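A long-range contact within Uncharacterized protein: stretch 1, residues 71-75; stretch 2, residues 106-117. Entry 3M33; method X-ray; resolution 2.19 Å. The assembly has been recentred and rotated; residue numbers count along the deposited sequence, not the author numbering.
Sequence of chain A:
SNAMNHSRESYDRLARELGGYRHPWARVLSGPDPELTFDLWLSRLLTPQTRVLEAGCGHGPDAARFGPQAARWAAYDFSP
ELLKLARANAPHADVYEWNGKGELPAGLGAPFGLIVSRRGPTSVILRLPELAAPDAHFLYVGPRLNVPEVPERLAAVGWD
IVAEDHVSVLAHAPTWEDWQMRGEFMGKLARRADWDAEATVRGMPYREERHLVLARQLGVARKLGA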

ATOM      1  N   ALA A  71      -8.782 -13.834 -11.840  1.00 39.16           N
ATOM      2  CA  ALA A  71      -9.636 -15.004 -11.658  1.00 41.10           C
ATOM      3  C   ALA A  71     -10.232 -14.985 -10.261  1.00 44.35           C
ATOM      4  O   ALA A  71     -11.390 -15.341 -10.067  1.00 43.97           O
ATOM      5  N   ARG A  72      -9.414 -14.591  -9.289  1.00 39.34           N
ATOM      6  CA  ARG A  72      -9.844 -14.498  -7.894  1.00 38.34           C
ATOM      7  C   ARG A  72      -9.004 -13.419  -7.210  1.00 41.00           C
ATOM      8  O   ARG A  72      -7.800 -13.349  -7.425  1.00 39.38           O
ATOM      9  N   TRP A  73      -9.640 -12.565  -6.420  1.00 36.40           N
ATOM     10  CA  TRP A  73      -8.916 -11.575  -5.624  1.00 40.06           C
ATOM     11  C   TRP A  73      -9.203 -11.850  -4.158  1.00 40.57           C
ATOM     12  O   TRP A  73     -10.255 -11.472  -3.643  1.00 38.89           O
ATOM     13  N   ALA A  74      -8.286 -12.533  -3.486  1.00 36.24           N
ATOM     14  CA  ALA A  74      -8.420 -12.732  -2.050  1.00 36.29           C
ATOM     15  C   ALA A  74      -7.724 -11.557  -1.362  1.00 38.38           C
ATOM     16  O   ALA A  74      -6.718 -11.058  -1.858  1.00 40.62           O
ATOM     17  N   ALA A  75      -8.256 -11.106  -0.233  1.00 37.29           N
ATOM     18  CA  ALA A  75      -7.732  -9.903   0.410  1.00 38.63           C
ATOM     19  C   ALA A  75      -7.925  -9.991   1.923  1.00 45.20           C
ATOM     20  O   ALA A  75      -8.909 -10.582   2.391  1.00 43.28           O
ATOM     21  N   ALA A 106      -8.435 -19.863   7.652  1.00 50.59           N
ATOM     22  CA  ALA A 106      -9.026 -21.028   7.033  1.00 53.88           C
ATOM     23  C   ALA A 106      -9.733 -20.584   5.768  1.00 52.44           C
ATOM     24  O   ALA A 106     -10.432 -19.569   5.759  1.00 56.65           O
ATOM     25  N   GLY A 107      -9.534 -21.327   4.690  1.00 53.66           N
ATOM     26  CA  GLY A 107     -10.195 -21.006   3.442  1.00 55.73           C
ATOM     27  C   GLY A 107      -9.493 -19.975   2.578  1.00 51.70           C
ATOM     28  O   GLY A 107     -10.025 -19.587   1.540  1.00 47.10           O
ATOM     29  N   LEU A 108      -8.301 -19.539   2.988  1.00 49.09           N
ATOM     30  CA  LEU A 108      -7.594 -18.478   2.267  1.00 50.83           C
ATOM     31  C   LEU A 108      -7.482 -18.818   0.785  1.00 49.44           C
ATOM     32  O   LEU A 108      -7.764 -17.987  -0.069  1.00 48.61           O
ATOM     33  N   GLY A 109      -7.085 -20.048   0.483  1.00 52.81           N
ATOM     34  CA  GLY A 109      -7.074 -20.505  -0.896  1.00 57.22           C
ATOM     35  C   GLY A 109      -5.744 -20.424  -1.635  1.00 54.72           C
ATOM     36  O   GLY A 109      -5.731 -20.402  -2.866  1.00 53.27           O
ATOM     37  N   ALA A 110      -4.632 -20.375  -0.898  1.00 46.01           N
ATOM     38  CA  ALA A 110      -3.314 -20.534  -1.511  1.00 48.52           C
ATOM     39  C   ALA A 110      -3.342 -21.791  -2.386  1.00 56.41           C
ATOM     40  O   ALA A 110      -4.110 -22.715  -2.107  1.00 55.83           O
ATOM     41  N   PRO A 111      -2.492 -21.850  -3.428  1.00 57.39           N
ATOM     42  CA  PRO A 111      -1.415 -20.910  -3.750  1.00 44.66           C
ATOM     43  C   PRO A 111      -1.897 -19.773  -4.642  1.00 44.54           C
ATOM     44  O   PRO A 111      -2.949 -19.887  -5.277  1.00 44.29           O
ATOM     45  N   PHE A 112      -1.127 -18.687  -4.685  1.00 39.45           N
ATOM     46  CA  PHE A 112      -1.494 -17.514  -5.468  1.00 33.38           C
ATOM     47  C   PHE A 112      -0.427 -17.203  -6.520  1.00 39.54           C
ATOM     48  O   PHE A 112       0.759 -17.464  -6.305  1.00 44.30           O
ATOM     49  N   GLY A 113      -0.844 -16.646  -7.654  1.00 39.63           N
ATOM     50  CA  GLY A 113       0.101 -16.224  -8.675  1.00 39.79           C
ATOM     51  C   GLY A 113       0.598 -14.801  -8.456  1.00 39.63           C
ATOM     52  O   GLY A 113       1.621 -14.387  -9.004  1.00 42.21           O
ATOM     53  N   LEU A 114      -0.132 -14.038  -7.654  1.00 37.92           N
ATOM     54  CA  LEU A 114       0.285 -12.675  -7.327  1.00 41.33           C
ATOM     55  C   LEU A 114      -0.015 -12.350  -5.863  1.00 41.79           C
ATOM     56  O   LEU A 114      -1.126 -12.587  -5.379  1.00 35.67           O
ATOM     57  N   ILE A 115       0.978 -11.810  -5.163  1.00 36.64           N
ATOM     58  CA  ILE A 115       0.764 -11.295  -3.823  1.00 31.58           C
ATOM     59  C   ILE A 115       1.075  -9.821  -3.904  1.00 34.02           C
ATOM     60  O   ILE A 115       2.158  -9.429  -4.307  1.00 36.99           O
ATOM     61  N   VAL A 116       0.113  -8.987  -3.550  1.00 33.82           N
ATOM     62  CA  VAL A 116       0.279  -7.568  -3.761  1.00 29.25           C
ATOM     63  C   VAL A 116       0.050  -6.778  -2.468  1.00 35.47           C
ATOM     64  O   VAL A 116      -0.754  -7.172  -1.611  1.00 33.17           O
ATOM     65  N   SER A 117       0.778  -5.677  -2.306  1.00 35.40           N
ATOM     66  CA  SER A 117       0.586  -4.833  -1.130  1.00 32.43           C
ATOM     67  C   SER A 117       0.870  -3.382  -1.449  1.00 39.24           C
ATOM     68  O   SER A 117       2.010  -3.027  -1.761  1.00 31.07           O
TER

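A recurring principle of protein packing is that an extended arginine can tie a loop to a neighbouring strand by offering two N–H groups to a single main-chain carbonyl, while small and aromatic side chains fill the space beside it. The contact between residues 71-75 and 106-117 of this uncharacterized protein is a compact example, burying 253 Å² in total.

The polar part rests on one side chain. Arg 72 points its CA-to-CB bond toward the other stretch and runs out extended through chi1, chi2 and chi3, all t, before chi4 at -106° turns the guanidinium. This reach brings both terminal nitrogens to the loop: NH1 and NH2 of Arg 72 donate hydrogen bonds to the carbonyl O of Leu 108, at 2.9 and 2.8 Å respectively. The acceptor lies at the edge of the guanidinium, near its plane, where two N–H groups can converge on it; the angles at hydrogen, 141° and 146°, are bent to similar extents, as expected when a pair shares one oxygen. NE and NH2 are also hydrogen-bonded elsewhere in the structure.

The same guanidinium makes close van der Waals contacts. Its NH1 lies 3.8 Å from CA of Gly 109, and a beta carbon at that glycine would clash with Arg 72 NH1. The backbone angles of Gly 109 (97/22) independently favour glycine, since a CB would also be jammed against the preceding carbonyl oxygen. On the aromatic side, Arg 72 NH1 approaches CE1 of Phe 112 to 3.5 Å, at an oblique angle to the ring.

Apolar packing continues from this ring. Phe 112, rotamer m with chi2 at -83°, points toward the first stretch, and its CE1 meets CB of Ala 74 at 3.8 Å. Ala 74 also points inward; its methyl reaches the Leu 108 carbonyl as well, with CB 4.2 Å from O. The side chain of Leu 108 (t, p) starts sideways and its end comes nearer, yet its CD1 stays 4.8 Å from CB of Ala 74, so this residue contributes most directly through its backbone.

A second apolar contact forms farther along. Trp 73 leaves its strand pointing away, as alternation with Arg 72 and Ala 74 predicts, but with chi1 t and chi2 at -82° the large indole brings its end back: CZ2 lies 4.2 Å from CG1 of Val 116, a residue whose CA-to-CB bond points toward the first stretch and whose rotamer is p. The indole NE1 is hydrogen-bonded elsewhere in the structure.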

ATOM      1  CB  ALA A  71      -8.826 -16.295 -11.839  1.00 46.56           C
ATOM      2  CB  ARG A  72      -9.656 -15.843  -7.184  1.00 45.68           C
ATOM      3  CG  ARG A  72     -10.079 -15.841  -5.713  1.00 47.29           C
ATOM      4  CD  ARG A  72     -10.065 -17.241  -5.110  1.00 50.97           C
ATOM      5  NE  ARG A  72     -10.497 -17.222  -3.711  1.00 54.63           N
ATOM      6  CZ  ARG A  72      -9.678 -17.367  -2.676  1.00 49.33           C
ATOM      7  NH1 ARG A  72      -8.383 -17.567  -2.885  1.00 45.52           N
ATOM      8  NH2 ARG A  72     -10.154 -17.327  -1.435  1.00 44.47           N
ATOM      9  CB  TRP A  73      -9.376 -10.158  -5.981  1.00 38.08           C
ATOM     10  CG  TRP A  73      -8.548  -9.038  -5.407  1.00 32.65           C
ATOM     11  CD1 TRP A  73      -8.636  -8.496  -4.144  1.00 28.90           C
ATOM     12  CD2 TRP A  73      -7.534  -8.290  -6.091  1.00 34.64           C
ATOM     13  NE1 TRP A  73      -7.732  -7.476  -4.006  1.00 29.62           N
ATOM     14  CE2 TRP A  73      -7.041  -7.329  -5.185  1.00 29.69           C
ATOM     15  CE3 TRP A  73      -6.995  -8.342  -7.383  1.00 36.91           C
ATOM     16  CZ2 TRP A  73      -6.028  -6.438  -5.524  1.00 30.44           C
ATOM     17  CZ3 TRP A  73      -5.976  -7.451  -7.717  1.00 35.16           C
ATOM     18  CH2 TRP A  73      -5.505  -6.520  -6.792  1.00 32.24           C
ATOM     19  CB  ALA A  74      -7.796 -14.070  -1.629  1.00 31.83           C
ATOM     20  CB  ALA A  75      -8.446  -8.686  -0.134  1.00 32.13           C
ATOM     21  CB  ALA A 106     -10.001 -21.702   7.992  1.00 65.20           C
ATOM     22  CB  LEU A 108      -6.201 -18.208   2.853  1.00 44.62           C
ATOM     23  CG  LEU A 108      -5.561 -16.933   2.288  1.00 47.37           C
ATOM     24  CD1 LEU A 108      -6.390 -15.730   2.680  1.00 45.01           C
ATOM     25  CD2 LEU A 108      -4.113 -16.744   2.736  1.00 43.75           C
ATOM     26  CB  ALA A 110      -2.230 -20.653  -0.432  1.00 47.30           C
ATOM     27  CB  PRO A 111      -0.413 -21.780  -4.523  1.00 46.87           C
ATOM     28  CG  PRO A 111      -1.214 -22.963  -5.030  1.00 54.73           C
ATOM     29  CD  PRO A 111      -2.620 -22.877  -4.473  1.00 56.22           C
ATOM     30  CB  PHE A 112      -1.667 -16.307  -4.538  1.00 38.13           C
ATOM     31  CG  PHE A 112      -2.774 -16.469  -3.538  1.00 44.35           C
ATOM     32  CD1 PHE A 112      -4.096 -16.198  -3.894  1.00 39.30           C
ATOM     33  CD2 PHE A 112      -2.498 -16.877  -2.240  1.00 39.76           C
ATOM     34  CE1 PHE A 112      -5.126 -16.349  -2.973  1.00 40.63           C
ATOM     35  CE2 PHE A 112      -3.522 -17.018  -1.301  1.00 41.43           C
ATOM     36  CZ  PHE A 112      -4.840 -16.762  -1.665  1.00 40.54           C
ATOM     37  CB  LEU A 114      -0.403 -11.658  -8.254  1.00 35.30           C
ATOM     38  CG  LEU A 114      -0.115 -10.175  -8.014  1.00 35.96           C
ATOM     39  CD1 LEU A 114       1.341  -9.872  -8.342  1.00 36.28           C
ATOM     40  CD2 LEU A 114      -1.043  -9.309  -8.872  1.00 34.45           C
ATOM     41  CB  ILE A 115       1.665 -11.979  -2.776  1.00 31.24           C
ATOM     42  CG1 ILE A 115       1.306 -13.463  -2.632  1.00 32.39           C
ATOM     43  CG2 ILE A 115       1.539 -11.294  -1.441  1.00 27.16           C
ATOM     44  CD1 ILE A 115       1.819 -14.318  -3.771  1.00 37.15           C
ATOM     45  CB  VAL A 116      -0.651  -7.077  -4.877  1.00 34.31           C
ATOM     46  CG1 VAL A 116      -2.087  -7.243  -4.472  1.00 34.75           C
ATOM     47  CG2 VAL A 116      -0.371  -5.625  -5.187  1.00 40.79           C
ATOM     48  CB  SER A 117       1.509  -5.292   0.000  1.00 35.05           C
ATOM     49  OG  SER A 117       1.426  -4.413   1.103  1.00 42.86           O
TER